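Local coordinates for periplasmic sugar-binding protein (Chloroflexus aurantiacus, PDB 4RXU), which probably serves as the sugar-capturing component of an ABC-type transporter, and holds beta-D-glucose in its binding pocket, at residues Q144-H149 with F273-D278. Numbering follows the deposited sequence.
Sequences QYLVDH and FVTGQD. With BGC (beta-D-glucopyranose), chain C.
His149, just past the end of helix 135-148, lays its CB over one face of the Phe273 ring as a CH-pi contact, 4.1 Å from the ring centroid. The imidazole itself lies oblique to the phenyl ring, planes at 32°. It is also tied back to its own helix: ND1 donates to Tyr145 O at 2.9 Å, almost within the imidazole plane, and the same nitrogen sits over the centre of the Tyr145 ring. Tyr145 carries CG anti to the backbone N (chi1 -180°), and CE1 of its ring meets Phe273 CD2 at 4.1 Å. An alanine in place of His149 would keep CB over Phe273 but would probably leave Tyr145 O without its side-chain donor, and a gap over the Tyr145 ring where the imidazole had lain. Deeper in, Leu146 covers the strand end: CD2 lies 3.7 Å from Phe273 O, and CG packs at 3.8 Å on Thr275 CG2. The methyl of Thr275 faces the leucine while its OG1 hydrogen-bonds Ala250 O. Beyond the strand, Asp278 takes O3 of the glucose on OD1 and O4 on OD2, each at 2.5 Å, a two-pronged grip on neighbouring hydroxyls. This is the helix-on-parallel-sheet packing of a periplasmic binding protein lobe, the loop after the strand's C-terminal end delivering Asp278 to the sugar: helix 135-148 seats its C-terminal end on strand 269-274, an outermost strand of the four-stranded sheet; from adjoining strand 246-249 the Tyr247 ring meets that of Phe273 and the Tyr247 hydroxyl hydrogen-bonds His149 O, while helix 167-185 packs against Gln144 and Val147.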
ATOM      1  N   GLN A 144       0.465   3.637 -15.199  1.00  9.97           N
ATOM      2  CA  GLN A 144       0.636   4.725 -16.153  1.00 10.20           C
ATOM      3  C   GLN A 144       2.126   4.960 -16.445  1.00 11.44           C
ATOM      4  O   GLN A 144       2.501   5.195 -17.583  1.00 11.58           O
ATOM      5  CB  GLN A 144      -0.064   5.999 -15.669  1.00 11.07           C
ATOM      6  CG  GLN A 144      -0.169   7.058 -16.749  1.00 14.09           C
ATOM      7  CD  GLN A 144      -1.076   6.609 -17.874  1.00 18.04           C
ATOM      8  OE1 GLN A 144      -2.240   6.288 -17.644  1.00 17.92           O
ATOM      9  NE2 GLN A 144      -0.542   6.558 -19.085  1.00 20.57           N
ATOM     10  N   TYR A 145       2.969   4.830 -15.424  1.00  8.91           N
ATOM     11  CA  TYR A 145       4.412   4.946 -15.608  1.00 10.88           C
ATOM     12  C   TYR A 145       4.904   3.896 -16.616  1.00  9.30           C
ATOM     13  O   TYR A 145       5.651   4.207 -17.542  1.00 10.60           O
ATOM     14  CB  TYR A 145       5.182   4.825 -14.276  1.00  9.97           C
ATOM     15  CG  TYR A 145       6.660   4.956 -14.511  1.00 11.68           C
ATOM     16  CD1 TYR A 145       7.416   3.839 -14.868  1.00 11.91           C
ATOM     17  CD2 TYR A 145       7.290   6.188 -14.437  1.00  9.76           C
ATOM     18  CE1 TYR A 145       8.770   3.940 -15.137  1.00 13.22           C
ATOM     19  CE2 TYR A 145       8.647   6.309 -14.696  1.00 14.67           C
ATOM     20  CZ  TYR A 145       9.373   5.188 -15.042  1.00 13.84           C
ATOM     21  OH  TYR A 145      10.704   5.300 -15.311  1.00 18.04           O
ATOM     22  N   LEU A 146       4.426   2.667 -16.477  1.00  8.94           N
ATOM     23  CA  LEU A 146       4.828   1.597 -17.369  1.00  8.47           C
ATOM     24  C   LEU A 146       4.369   1.902 -18.790  1.00  9.24           C
ATOM     25  O   LEU A 146       5.145   1.800 -19.754  1.00 10.32           O
ATOM     26  CB  LEU A 146       4.287   0.258 -16.905  1.00  9.11           C
ATOM     27  CG  LEU A 146       4.856  -0.206 -15.557  1.00  9.22           C
ATOM     28  CD1 LEU A 146       4.169  -1.489 -15.127  1.00 12.91           C
ATOM     29  CD2 LEU A 146       6.368  -0.439 -15.519  1.00 10.51           C
ATOM     30  N   VAL A 147       3.099   2.274 -18.907  1.00 11.49           N
ATOM     31  CA  VAL A 147       2.522   2.614 -20.211  1.00 11.82           C
ATOM     32  C   VAL A 147       3.313   3.746 -20.888  1.00 12.59           C
ATOM     33  O   VAL A 147       3.638   3.675 -22.090  1.00 13.24           O
ATOM     34  CB  VAL A 147       1.036   3.016 -20.073  1.00 11.03           C
ATOM     35  CG1 VAL A 147       0.491   3.496 -21.400  1.00 13.55           C
ATOM     36  CG2 VAL A 147       0.189   1.830 -19.607  1.00 12.64           C
ATOM     37  N   ASP A 148       3.665   4.766 -20.107  1.00 11.06           N
ATOM     38  CA  ASP A 148       4.315   5.947 -20.649  1.00 13.46           C
ATOM     39  C   ASP A 148       5.711   5.650 -21.155  1.00 13.63           C
ATOM     40  O   ASP A 148       6.260   6.417 -21.960  1.00 15.10           O
ATOM     41  CB  ASP A 148       4.379   7.067 -19.600  1.00 16.07           C
ATOM     42  CG  ASP A 148       3.013   7.724 -19.326  1.00 18.88           C
ATOM     43  OD1 ASP A 148       2.029   7.470 -20.051  1.00 21.45           O
ATOM     44  OD2 ASP A 148       2.924   8.500 -18.354  1.00 24.59           O
ATOM     45  N   HIS A 149       6.284   4.547 -20.686  1.00 11.75           N
ATOM     46  CA  HIS A 149       7.612   4.106 -21.121  1.00 13.57           C
ATOM     47  C   HIS A 149       7.641   2.916 -22.067  1.00 11.52           C
ATOM     48  O   HIS A 149       8.701   2.356 -22.305  1.00 14.38           O
ATOM     49  CB  HIS A 149       8.481   3.834 -19.914  1.00 12.76           C
ATOM     50  CG  HIS A 149       8.830   5.082 -19.200  1.00 13.84           C
ATOM     51  ND1 HIS A 149       7.982   5.687 -18.297  1.00 13.16           N
ATOM     52  CD2 HIS A 149       9.887   5.906 -19.339  1.00 18.78           C
ATOM     53  CE1 HIS A 149       8.521   6.822 -17.891  1.00 14.66           C
ATOM     54  NE2 HIS A 149       9.683   6.967 -18.492  1.00 20.03           N
ATOM     55  N   PHE A 273      11.720  -1.760 -16.498  1.00 13.54           N
ATOM     56  CA  PHE A 273      11.007  -0.672 -15.851  1.00 10.87           C
ATOM     57  C   PHE A 273      10.212  -1.275 -14.708  1.00  9.36           C
ATOM     58  O   PHE A 273       9.501  -2.256 -14.903  1.00 12.71           O
ATOM     59  CB  PHE A 273      10.091   0.014 -16.862  1.00 11.79           C
ATOM     60  CG  PHE A 273      10.834   0.677 -17.978  1.00 13.13           C
ATOM     61  CD1 PHE A 273      11.174  -0.027 -19.129  1.00 14.86           C
ATOM     62  CD2 PHE A 273      11.208   1.999 -17.866  1.00 14.71           C
ATOM     63  CE1 PHE A 273      11.869   0.593 -20.150  1.00 17.33           C
ATOM     64  CE2 PHE A 273      11.903   2.620 -18.883  1.00 19.50           C
ATOM     65  CZ  PHE A 273      12.235   1.914 -20.021  1.00 17.37           C
ATOM     66  N   VAL A 274      10.369  -0.750 -13.498  1.00  9.30           N
ATOM     67  CA  VAL A 274       9.714  -1.335 -12.331  1.00  8.02           C
ATOM     68  C   VAL A 274       9.149  -0.243 -11.430  1.00  7.84           C
ATOM     69  O   VAL A 274       9.773   0.803 -11.183  1.00  9.22           O
ATOM     70  CB  VAL A 274      10.641  -2.256 -11.499  1.00  8.87           C
ATOM     71  CG1 VAL A 274      11.815  -1.494 -10.887  1.00 11.90           C
ATOM     72  CG2 VAL A 274       9.832  -3.003 -10.448  1.00  8.89           C
ATOM     73  N   THR A 275       7.957  -0.528 -10.917  1.00  9.04           N
ATOM     74  CA  THR A 275       7.185   0.389 -10.101  1.00  8.48           C
ATOM     75  C   THR A 275       7.383   0.096  -8.624  1.00  6.41           C
ATOM     76  O   THR A 275       8.094  -0.822  -8.265  1.00 10.31           O
ATOM     77  CB  THR A 275       5.688   0.306 -10.464  1.00  8.30           C
ATOM     78  OG1 THR A 275       5.188  -0.995 -10.161  1.00  9.23           O
ATOM     79  CG2 THR A 275       5.481   0.611 -11.906  1.00  9.32           C
ATOM     80  N   GLY A 276       6.765   0.915  -7.779  1.00  7.02           N
ATOM     81  CA  GLY A 276       6.777   0.703  -6.327  1.00  7.21           C
ATOM     82  C   GLY A 276       5.915   1.725  -5.614  1.00  6.87           C
ATOM     83  O   GLY A 276       5.197   2.488  -6.237  1.00  8.32           O
ATOM     84  N   GLN A 277       5.946   1.689  -4.290  1.00  8.14           N
ATOM     85  CA  GLN A 277       5.323   2.723  -3.480  1.00  7.24           C
ATOM     86  C   GLN A 277       5.866   2.677  -2.063  1.00  7.05           C
ATOM     87  O   GLN A 277       6.358   1.643  -1.631  1.00  7.24           O
ATOM     88  CB  GLN A 277       3.796   2.582  -3.416  1.00  8.83           C
ATOM     89  CG  GLN A 277       3.310   1.406  -2.592  1.00 10.87           C
ATOM     90  CD  GLN A 277       1.801   1.358  -2.530  1.00  8.83           C
ATOM     91  OE1 GLN A 277       1.157   2.266  -2.000  1.00  8.64           O
ATOM     92  NE2 GLN A 277       1.228   0.305  -3.085  1.00  9.62           N
ATOM     93  N   ASP A 278       5.746   3.835  -1.408  1.00  7.24           N
ATOM     94  CA  ASP A 278       6.034   4.097   0.021  1.00  7.39           C
ATOM     95  C   ASP A 278       7.286   4.969   0.202  1.00  7.72           C
ATOM     96  O   ASP A 278       7.529   5.477   1.294  1.00  8.38           O
ATOM     97  CB  ASP A 278       6.226   2.823   0.852  1.00  8.31           C
ATOM     98  CG  ASP A 278       4.959   1.965   0.977  1.00  8.32           C
ATOM     99  OD1 ASP A 278       3.835   2.420   0.664  1.00  6.86           O
ATOM    100  OD2 ASP A 278       5.116   0.820   1.452  1.00  9.17           O
TER
HETATM  101  C2  BGC C 402       0.062  -0.075   2.459  1.00 11.07           C
HETATM  102  C3  BGC C 402       1.348   0.050   1.668  1.00 13.47           C
HETATM  103  C4  BGC C 402       2.333  -1.009   2.142  1.00 13.58           C
HETATM  104  C5  BGC C 402       1.700  -2.401   2.125  1.00 13.95           C
HETATM  105  C6  BGC C 402       2.575  -3.470   2.741  1.00 14.91           C
HETATM  106  C1  BGC C 402      -0.423  -1.486   2.169  1.00 14.99           C
HETATM  107  O1  BGC C 402      -1.724  -1.714   2.625  1.00 14.97           O
HETATM  108  O2  BGC C 402      -0.870   0.916   2.012  1.00 11.61           O
HETATM  109  O3  BGC C 402       1.865   1.362   1.871  1.00 11.14           O
HETATM  110  O4  BGC C 402       3.436  -1.052   1.215  1.00 11.98           O
HETATM  111  O5  BGC C 402       0.468  -2.392   2.819  1.00 12.53           O
HETATM  112  O6  BGC C 402       3.067  -3.082   4.026  1.00 11.95           O